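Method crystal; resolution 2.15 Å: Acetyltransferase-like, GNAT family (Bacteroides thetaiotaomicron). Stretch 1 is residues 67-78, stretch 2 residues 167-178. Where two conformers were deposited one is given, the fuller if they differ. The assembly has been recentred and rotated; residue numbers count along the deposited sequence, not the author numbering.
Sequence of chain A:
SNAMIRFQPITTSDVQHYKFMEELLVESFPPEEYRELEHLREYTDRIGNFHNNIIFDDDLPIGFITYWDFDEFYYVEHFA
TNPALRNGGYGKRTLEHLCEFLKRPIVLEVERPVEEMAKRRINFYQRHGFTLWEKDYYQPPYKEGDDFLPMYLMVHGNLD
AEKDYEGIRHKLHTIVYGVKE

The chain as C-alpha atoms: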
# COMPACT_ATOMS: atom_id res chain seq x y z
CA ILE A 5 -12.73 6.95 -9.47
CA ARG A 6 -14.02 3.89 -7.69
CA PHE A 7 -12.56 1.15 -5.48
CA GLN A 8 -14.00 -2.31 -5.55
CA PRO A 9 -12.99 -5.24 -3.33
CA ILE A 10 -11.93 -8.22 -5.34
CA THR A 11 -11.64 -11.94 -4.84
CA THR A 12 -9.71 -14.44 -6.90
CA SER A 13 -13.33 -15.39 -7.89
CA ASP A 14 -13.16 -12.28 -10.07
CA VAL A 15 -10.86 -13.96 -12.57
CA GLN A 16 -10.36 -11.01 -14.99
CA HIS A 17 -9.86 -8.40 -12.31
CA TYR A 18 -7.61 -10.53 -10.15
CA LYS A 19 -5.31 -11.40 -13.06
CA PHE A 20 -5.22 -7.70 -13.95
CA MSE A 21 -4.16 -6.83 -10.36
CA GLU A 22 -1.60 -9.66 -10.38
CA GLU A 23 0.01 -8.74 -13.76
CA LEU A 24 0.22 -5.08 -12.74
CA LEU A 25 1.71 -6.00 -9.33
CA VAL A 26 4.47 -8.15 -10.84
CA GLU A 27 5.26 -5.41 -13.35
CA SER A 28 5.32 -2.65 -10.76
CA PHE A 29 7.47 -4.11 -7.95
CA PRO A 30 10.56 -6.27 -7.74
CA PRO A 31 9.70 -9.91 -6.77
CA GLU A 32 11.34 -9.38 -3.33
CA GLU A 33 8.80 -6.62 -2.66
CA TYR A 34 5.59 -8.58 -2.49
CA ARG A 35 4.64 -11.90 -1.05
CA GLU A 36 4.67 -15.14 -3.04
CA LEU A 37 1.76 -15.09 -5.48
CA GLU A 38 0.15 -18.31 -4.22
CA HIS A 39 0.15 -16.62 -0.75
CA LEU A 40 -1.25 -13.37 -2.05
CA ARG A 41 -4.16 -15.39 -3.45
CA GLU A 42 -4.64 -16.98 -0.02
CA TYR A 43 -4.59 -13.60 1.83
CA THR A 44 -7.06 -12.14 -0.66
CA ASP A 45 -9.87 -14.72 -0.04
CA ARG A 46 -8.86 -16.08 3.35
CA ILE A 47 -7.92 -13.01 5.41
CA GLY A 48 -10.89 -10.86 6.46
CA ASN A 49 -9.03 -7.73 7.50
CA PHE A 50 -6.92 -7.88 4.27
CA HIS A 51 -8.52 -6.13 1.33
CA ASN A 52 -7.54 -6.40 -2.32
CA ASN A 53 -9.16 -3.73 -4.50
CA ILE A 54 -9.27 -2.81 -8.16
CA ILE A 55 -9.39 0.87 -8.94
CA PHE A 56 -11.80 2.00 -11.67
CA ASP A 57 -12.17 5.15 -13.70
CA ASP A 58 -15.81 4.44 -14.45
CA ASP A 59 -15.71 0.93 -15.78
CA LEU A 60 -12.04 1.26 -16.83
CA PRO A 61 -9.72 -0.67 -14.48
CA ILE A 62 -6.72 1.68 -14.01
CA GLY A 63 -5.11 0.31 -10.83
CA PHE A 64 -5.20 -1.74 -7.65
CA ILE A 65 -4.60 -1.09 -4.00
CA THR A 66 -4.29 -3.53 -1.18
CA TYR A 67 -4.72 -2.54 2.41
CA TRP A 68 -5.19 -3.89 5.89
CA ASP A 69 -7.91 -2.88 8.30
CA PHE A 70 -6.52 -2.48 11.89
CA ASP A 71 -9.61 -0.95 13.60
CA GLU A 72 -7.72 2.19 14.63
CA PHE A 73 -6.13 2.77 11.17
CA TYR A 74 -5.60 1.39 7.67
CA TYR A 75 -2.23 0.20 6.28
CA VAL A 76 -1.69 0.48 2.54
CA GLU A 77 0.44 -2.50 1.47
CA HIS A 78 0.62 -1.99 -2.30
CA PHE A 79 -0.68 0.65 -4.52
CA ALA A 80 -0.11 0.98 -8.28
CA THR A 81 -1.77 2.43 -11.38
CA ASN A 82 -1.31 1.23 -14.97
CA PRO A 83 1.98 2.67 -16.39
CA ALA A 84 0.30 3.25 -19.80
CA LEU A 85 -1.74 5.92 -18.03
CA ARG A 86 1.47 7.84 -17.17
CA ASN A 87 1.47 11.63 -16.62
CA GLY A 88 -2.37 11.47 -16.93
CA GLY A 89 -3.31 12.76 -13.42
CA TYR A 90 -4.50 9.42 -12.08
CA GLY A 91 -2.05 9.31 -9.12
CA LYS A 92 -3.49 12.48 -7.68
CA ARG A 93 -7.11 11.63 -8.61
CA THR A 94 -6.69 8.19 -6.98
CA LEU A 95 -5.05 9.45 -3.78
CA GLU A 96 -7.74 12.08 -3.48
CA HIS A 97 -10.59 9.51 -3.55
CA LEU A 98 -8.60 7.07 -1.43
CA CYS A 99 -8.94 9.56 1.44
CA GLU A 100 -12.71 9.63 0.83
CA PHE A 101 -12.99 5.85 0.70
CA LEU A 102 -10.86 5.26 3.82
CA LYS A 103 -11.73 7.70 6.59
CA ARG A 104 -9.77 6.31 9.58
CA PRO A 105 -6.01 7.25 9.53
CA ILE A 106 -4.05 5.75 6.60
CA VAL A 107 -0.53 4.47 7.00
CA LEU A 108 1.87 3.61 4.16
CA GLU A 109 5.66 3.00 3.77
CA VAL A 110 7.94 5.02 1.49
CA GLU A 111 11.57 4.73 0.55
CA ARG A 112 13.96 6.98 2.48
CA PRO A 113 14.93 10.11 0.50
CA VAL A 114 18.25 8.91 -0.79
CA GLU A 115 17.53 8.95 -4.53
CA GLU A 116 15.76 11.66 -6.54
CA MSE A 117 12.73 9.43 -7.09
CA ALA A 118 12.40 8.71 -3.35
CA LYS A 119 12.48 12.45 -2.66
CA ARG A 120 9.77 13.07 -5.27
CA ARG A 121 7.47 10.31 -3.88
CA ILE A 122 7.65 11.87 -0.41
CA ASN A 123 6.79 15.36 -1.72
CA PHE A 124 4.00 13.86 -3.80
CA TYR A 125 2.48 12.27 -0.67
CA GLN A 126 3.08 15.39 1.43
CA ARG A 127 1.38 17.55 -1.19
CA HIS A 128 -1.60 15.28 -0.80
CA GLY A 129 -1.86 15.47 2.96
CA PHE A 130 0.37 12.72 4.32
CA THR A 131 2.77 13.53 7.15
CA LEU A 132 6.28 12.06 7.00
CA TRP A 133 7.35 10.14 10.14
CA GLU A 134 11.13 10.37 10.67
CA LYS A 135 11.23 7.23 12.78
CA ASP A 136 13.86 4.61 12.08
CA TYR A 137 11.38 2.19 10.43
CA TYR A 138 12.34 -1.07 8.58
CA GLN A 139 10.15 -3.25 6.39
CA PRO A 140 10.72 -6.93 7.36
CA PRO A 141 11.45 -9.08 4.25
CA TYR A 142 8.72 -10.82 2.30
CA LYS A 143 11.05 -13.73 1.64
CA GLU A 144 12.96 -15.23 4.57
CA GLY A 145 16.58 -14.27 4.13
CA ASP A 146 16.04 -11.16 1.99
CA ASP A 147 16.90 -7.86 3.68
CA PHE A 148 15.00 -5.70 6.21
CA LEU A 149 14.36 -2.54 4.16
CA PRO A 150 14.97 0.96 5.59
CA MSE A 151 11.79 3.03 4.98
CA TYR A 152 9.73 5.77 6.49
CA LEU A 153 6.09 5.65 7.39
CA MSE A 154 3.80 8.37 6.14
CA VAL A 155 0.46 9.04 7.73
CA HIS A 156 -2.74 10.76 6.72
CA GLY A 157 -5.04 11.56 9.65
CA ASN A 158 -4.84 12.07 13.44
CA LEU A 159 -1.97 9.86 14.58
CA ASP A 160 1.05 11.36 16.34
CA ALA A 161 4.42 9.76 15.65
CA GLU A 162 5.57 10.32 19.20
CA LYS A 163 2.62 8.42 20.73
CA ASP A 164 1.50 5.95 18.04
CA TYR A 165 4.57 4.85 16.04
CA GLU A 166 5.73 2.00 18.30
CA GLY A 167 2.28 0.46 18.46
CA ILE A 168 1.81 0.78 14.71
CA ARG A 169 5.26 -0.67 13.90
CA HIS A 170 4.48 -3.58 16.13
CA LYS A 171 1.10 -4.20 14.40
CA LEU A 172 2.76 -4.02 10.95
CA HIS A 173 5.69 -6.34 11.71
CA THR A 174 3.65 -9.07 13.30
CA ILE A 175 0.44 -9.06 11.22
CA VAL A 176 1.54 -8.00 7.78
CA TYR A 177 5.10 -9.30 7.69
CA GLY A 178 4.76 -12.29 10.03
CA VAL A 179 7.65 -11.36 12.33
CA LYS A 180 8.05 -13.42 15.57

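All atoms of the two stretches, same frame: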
# COMPACT_ATOMS: atom_id res chain seq x y z
N TYR A 67 -4.88 -3.14 1.12
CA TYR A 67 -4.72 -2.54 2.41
C TYR A 67 -5.23 -3.47 3.51
O TYR A 67 -6.03 -4.39 3.29
CB TYR A 67 -5.40 -1.15 2.47
CG TYR A 67 -6.90 -1.22 2.45
CD1 TYR A 67 -7.61 -1.46 3.61
CD2 TYR A 67 -7.61 -1.05 1.24
CE1 TYR A 67 -8.99 -1.54 3.61
CE2 TYR A 67 -9.03 -1.13 1.23
CZ TYR A 67 -9.69 -1.39 2.41
OH TYR A 67 -11.05 -1.46 2.45
N TRP A 68 -4.74 -3.20 4.71
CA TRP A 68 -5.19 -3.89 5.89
C TRP A 68 -6.00 -2.93 6.76
O TRP A 68 -5.67 -1.75 6.93
CB TRP A 68 -4.01 -4.37 6.70
CG TRP A 68 -3.16 -5.34 6.00
CD1 TRP A 68 -2.28 -5.06 4.97
CD2 TRP A 68 -3.06 -6.74 6.25
NE1 TRP A 68 -1.66 -6.19 4.57
CE2 TRP A 68 -2.11 -7.25 5.33
CE3 TRP A 68 -3.70 -7.63 7.14
CZ2 TRP A 68 -1.75 -8.60 5.30
CZ3 TRP A 68 -3.35 -8.99 7.11
CH2 TRP A 68 -2.39 -9.46 6.20
N ASP A 69 -7.03 -3.52 7.35
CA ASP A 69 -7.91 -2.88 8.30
C ASP A 69 -7.43 -3.26 9.71
O ASP A 69 -7.46 -4.43 10.07
CB ASP A 69 -9.32 -3.39 7.99
CG ASP A 69 -10.35 -3.02 9.06
OD1 ASP A 69 -10.14 -2.05 9.85
OD2 ASP A 69 -11.41 -3.72 9.09
N PHE A 70 -6.98 -2.28 10.50
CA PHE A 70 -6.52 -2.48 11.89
C PHE A 70 -7.34 -1.70 12.92
O PHE A 70 -6.82 -1.26 13.94
CB PHE A 70 -5.05 -2.09 12.08
CG PHE A 70 -4.06 -3.00 11.41
CD1 PHE A 70 -3.37 -2.59 10.28
CD2 PHE A 70 -3.81 -4.28 11.91
CE1 PHE A 70 -2.44 -3.43 9.66
CE2 PHE A 70 -2.89 -5.12 11.29
CZ PHE A 70 -2.22 -4.69 10.16
N ASP A 71 -8.64 -1.53 12.64
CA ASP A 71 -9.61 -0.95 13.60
C ASP A 71 -9.32 0.51 13.94
O ASP A 71 -10.19 1.34 13.81
CB ASP A 71 -9.77 -1.77 14.89
CG ASP A 71 -9.73 -3.27 14.64
OD1 ASP A 71 -10.66 -3.79 13.98
OD2 ASP A 71 -8.75 -3.91 15.11
N GLU A 72 -8.11 0.81 14.39
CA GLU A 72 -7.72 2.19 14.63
C GLU A 72 -7.34 2.92 13.34
O GLU A 72 -7.56 4.13 13.23
CB GLU A 72 -6.55 2.28 15.62
CG GLU A 72 -6.84 1.67 16.97
CD GLU A 72 -6.20 0.30 17.15
OE1 GLU A 72 -5.56 -0.20 16.19
OE2 GLU A 72 -6.33 -0.26 18.26
N PHE A 73 -6.75 2.19 12.38
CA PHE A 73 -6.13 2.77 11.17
C PHE A 73 -6.11 1.72 10.07
O PHE A 73 -6.32 0.52 10.36
CB PHE A 73 -4.68 3.24 11.43
CG PHE A 73 -3.74 2.13 11.78
CD1 PHE A 73 -2.89 1.58 10.83
CD2 PHE A 73 -3.69 1.64 13.06
CE1 PHE A 73 -2.03 0.55 11.16
CE2 PHE A 73 -2.83 0.57 13.39
CZ PHE A 73 -2.00 0.04 12.44
N TYR A 74 -5.82 2.20 8.85
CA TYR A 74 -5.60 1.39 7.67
C TYR A 74 -4.12 1.45 7.20
O TYR A 74 -3.49 2.54 7.21
CB TYR A 74 -6.48 1.89 6.52
CG TYR A 74 -7.97 1.81 6.76
CD1 TYR A 74 -8.63 0.58 6.83
CD2 TYR A 74 -8.73 2.97 6.90
CE1 TYR A 74 -10.03 0.51 7.06
CE2 TYR A 74 -10.13 2.92 7.11
CZ TYR A 74 -10.76 1.69 7.18
OH TYR A 74 -12.12 1.68 7.40
N TYR A 75 -3.60 0.30 6.78
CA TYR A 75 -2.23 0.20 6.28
C TYR A 75 -2.27 -0.14 4.81
O TYR A 75 -2.86 -1.18 4.42
CB TYR A 75 -1.45 -0.90 7.00
CG TYR A 75 -0.10 -1.13 6.38
CD1 TYR A 75 0.86 -0.09 6.35
CD2 TYR A 75 0.23 -2.36 5.80
CE1 TYR A 75 2.09 -0.28 5.76
CE2 TYR A 75 1.49 -2.56 5.22
CZ TYR A 75 2.40 -1.50 5.20
OH TYR A 75 3.66 -1.67 4.66
N VAL A 76 -1.70 0.73 3.98
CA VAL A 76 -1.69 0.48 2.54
C VAL A 76 -0.45 -0.37 2.19
O VAL A 76 0.72 0.06 2.37
CB VAL A 76 -1.77 1.79 1.69
CG1 VAL A 76 -1.51 1.45 0.24
CG2 VAL A 76 -3.17 2.47 1.85
N GLU A 77 -0.69 -1.60 1.74
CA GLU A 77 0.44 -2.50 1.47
C GLU A 77 0.99 -2.24 0.06
O GLU A 77 2.16 -1.85 -0.10
CB GLU A 77 0.05 -3.97 1.70
CG GLU A 77 1.22 -4.84 2.10
CD GLU A 77 0.90 -6.33 2.07
OE1 GLU A 77 -0.28 -6.69 2.20
OE2 GLU A 77 1.82 -7.16 1.91
N HIS A 78 0.17 -2.41 -0.98
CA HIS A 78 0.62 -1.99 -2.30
C HIS A 78 -0.40 -1.14 -2.98
O HIS A 78 -1.60 -1.26 -2.77
CB HIS A 78 0.91 -3.18 -3.19
CG HIS A 78 2.03 -4.02 -2.70
ND1 HIS A 78 1.83 -5.22 -2.06
CD2 HIS A 78 3.36 -3.83 -2.72
CE1 HIS A 78 2.99 -5.74 -1.72
NE2 HIS A 78 3.94 -4.92 -2.12
N GLY A 167 3.40 1.35 18.53
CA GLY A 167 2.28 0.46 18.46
C GLY A 167 1.94 0.12 17.02
O GLY A 167 1.54 -1.00 16.73
N ILE A 168 2.10 1.07 16.12
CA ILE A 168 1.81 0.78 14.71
C ILE A 168 2.89 -0.14 14.11
O ILE A 168 2.55 -1.14 13.44
CB ILE A 168 1.66 2.04 13.89
CG1 ILE A 168 0.34 2.72 14.28
CG2 ILE A 168 1.74 1.73 12.41
CD1 ILE A 168 0.31 4.19 13.91
N ARG A 169 4.15 0.17 14.37
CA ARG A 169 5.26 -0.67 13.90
C ARG A 169 5.05 -2.09 14.32
O ARG A 169 5.20 -3.01 13.53
CB ARG A 169 6.58 -0.19 14.50
CG ARG A 169 7.78 -0.93 13.95
CD ARG A 169 9.03 -0.44 14.64
NE ARG A 169 9.63 -1.45 15.49
CZ ARG A 169 9.26 -1.73 16.74
NH1 ARG A 169 9.90 -2.68 17.41
NH2 ARG A 169 8.23 -1.10 17.33
N HIS A 170 4.69 -2.27 15.59
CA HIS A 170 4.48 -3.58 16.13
C HIS A 170 3.35 -4.31 15.37
O HIS A 170 3.53 -5.43 14.91
CB HIS A 170 4.26 -3.55 17.66
CG HIS A 170 4.06 -4.91 18.26
ND1 HIS A 170 5.10 -5.81 18.45
CD2 HIS A 170 2.94 -5.57 18.64
CE1 HIS A 170 4.63 -6.93 18.95
NE2 HIS A 170 3.32 -6.82 19.07
N LYS A 171 2.20 -3.67 15.21
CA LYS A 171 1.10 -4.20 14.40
C LYS A 171 1.50 -4.61 12.97
O LYS A 171 1.10 -5.67 12.49
CB LYS A 171 -0.06 -3.18 14.32
CG LYS A 171 -0.68 -2.86 15.68
CD LYS A 171 -1.94 -1.98 15.55
CE LYS A 171 -2.40 -1.38 16.90
NZ LYS A 171 -1.78 -0.04 17.24
N LEU A 172 2.28 -3.75 12.30
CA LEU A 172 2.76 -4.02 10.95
C LEU A 172 3.69 -5.25 10.88
O LEU A 172 3.50 -6.14 10.01
CB LEU A 172 3.52 -2.80 10.37
CG LEU A 172 2.74 -1.48 10.26
CD1 LEU A 172 3.58 -0.41 9.56
CD2 LEU A 172 1.44 -1.66 9.53
N HIS A 173 4.70 -5.27 11.75
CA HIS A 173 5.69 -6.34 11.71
C HIS A 173 5.08 -7.71 11.99
O HIS A 173 5.45 -8.70 11.39
CB HIS A 173 6.79 -6.05 12.71
CG HIS A 173 7.74 -5.00 12.23
ND1 HIS A 173 9.02 -4.88 12.71
CD2 HIS A 173 7.59 -4.04 11.28
CE1 HIS A 173 9.63 -3.87 12.10
NE2 HIS A 173 8.78 -3.35 11.22
N THR A 174 4.14 -7.76 12.91
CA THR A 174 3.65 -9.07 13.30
C THR A 174 2.57 -9.55 12.34
O THR A 174 2.64 -10.68 11.86
CB THR A 174 3.19 -9.10 14.75
OG1 THR A 174 2.31 -8.01 14.98
CG2 THR A 174 4.38 -8.91 15.69
N ILE A 175 1.61 -8.67 12.00
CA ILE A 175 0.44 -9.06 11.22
C ILE A 175 0.68 -9.07 9.72
O ILE A 175 0.23 -9.98 9.03
CB ILE A 175 -0.78 -8.20 11.54
CG1 ILE A 175 -1.11 -8.39 13.02
CG2 ILE A 175 -1.98 -8.66 10.68
CD1 ILE A 175 -1.54 -7.14 13.73
N VAL A 176 1.38 -8.06 9.22
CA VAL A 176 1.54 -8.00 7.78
C VAL A 176 2.74 -8.83 7.32
O VAL A 176 2.70 -9.51 6.29
CB VAL A 176 1.59 -6.54 7.30
CG1 VAL A 176 1.98 -6.48 5.84
CG2 VAL A 176 0.23 -5.87 7.55
N TYR A 177 3.80 -8.76 8.09
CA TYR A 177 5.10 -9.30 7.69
C TYR A 177 5.45 -10.61 8.38
O TYR A 177 6.43 -11.26 8.00
CB TYR A 177 6.18 -8.23 7.83
CG TYR A 177 5.89 -7.08 6.88
CD1 TYR A 177 5.33 -5.91 7.34
CD2 TYR A 177 6.17 -7.19 5.52
CE1 TYR A 177 5.05 -4.86 6.48
CE2 TYR A 177 5.86 -6.16 4.64
CZ TYR A 177 5.30 -4.99 5.14
OH TYR A 177 5.00 -3.92 4.31
N GLY A 178 4.62 -11.01 9.35
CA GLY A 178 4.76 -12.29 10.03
C GLY A 178 6.03 -12.44 10.84
O GLY A 178 6.52 -13.56 11.01

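Stretch 1 is a beta hairpin and stretch 2 is mostly helix. The helix lies across one side of the hairpin, at an angle of 51° to strand 74-78, and the axes come within 10.9 Å. Together the two stretches bury 587 Å², much of it aromatic rings against aliphatic side chains. V176, F73 and F70 cover the most surface.

The hairpin sets the pattern. W68 N bonds to Y75 O at 2.8 Å, and Y75 N to W68 O at 2.9 Å. F70 N bonds to F73 O at 2.9 Å. These pairs hold W68, F70, F73 and Y75 with their CA-to-CB bonds toward the helix. Y67, D69, Y74 and V76, which alternate with them, make no contact with it.

V176 has the largest covered area, 74 Å². Its CA-to-CB bond points sideways, and the t rotamer places CG2 among three rings. CG2 sits 3.4 Å from the centroid of the five-membered ring of W68, only 7° off the normal, so this is a CH-pi contact squarely over the face. The same CG2 is 3.8 Å from F70 CZ, at the edge of that ring, and 3.9 Å from Y75 CD2. The other methyl, CG1, lies 3.9 Å from E77 CD. A short branched side chain fits here: CG1 and CG2 both pack among these side chains without a long reach.

The indole is also tied down within its own stretch. W68 NE1 donates to E77 OE1 at 2.8 Å, which satisfies the one polar atom of a buried ring. The rest of the indole is left for apolar packing, including I175 CG2 at 3.8 Å from W68 CZ3.

F73 covers 72 Å². Its p rotamer lays one ring face against I168, with CG1 4.2 Å from the ring centroid in a CH-pi contact. K171 passes the ring edge, with CD 3.5 Å from F73 CE2. The long lysine chain can pack its methylenes here and still bring its amine near E72 and, by a weak hydrogen bond of 3.5 Å from K171 NZ, to G167 O. Its NZ is 3.9 Å from E72 OE1, a long salt bridge with the exposed E72.

F70, with 67 Å², packs against I175 and V176. Its CE2 is 3.4 Å from I175 CD1. I175 is exposed in the structure as a whole, yet it covers this side of the buried phenylalanine.

L172 joins the aromatic residues from the helix side. The CA-to-CB bond is sideways, but the end of the side chain comes nearer. CD2 lies over the face of Y75, 3.8 Å from the centroid, and is 4.3 Å from F70 CE1.

The single hydrogen bond between the stretches lies just past the helix. Y75 OH and Y177 OH are 2.6 Å apart. Tyrosine suits both positions: Y75 offers a ring face to L172 while its hydroxyl reaches a polar partner. G178 follows with positive phi, a conformation that favours glycine.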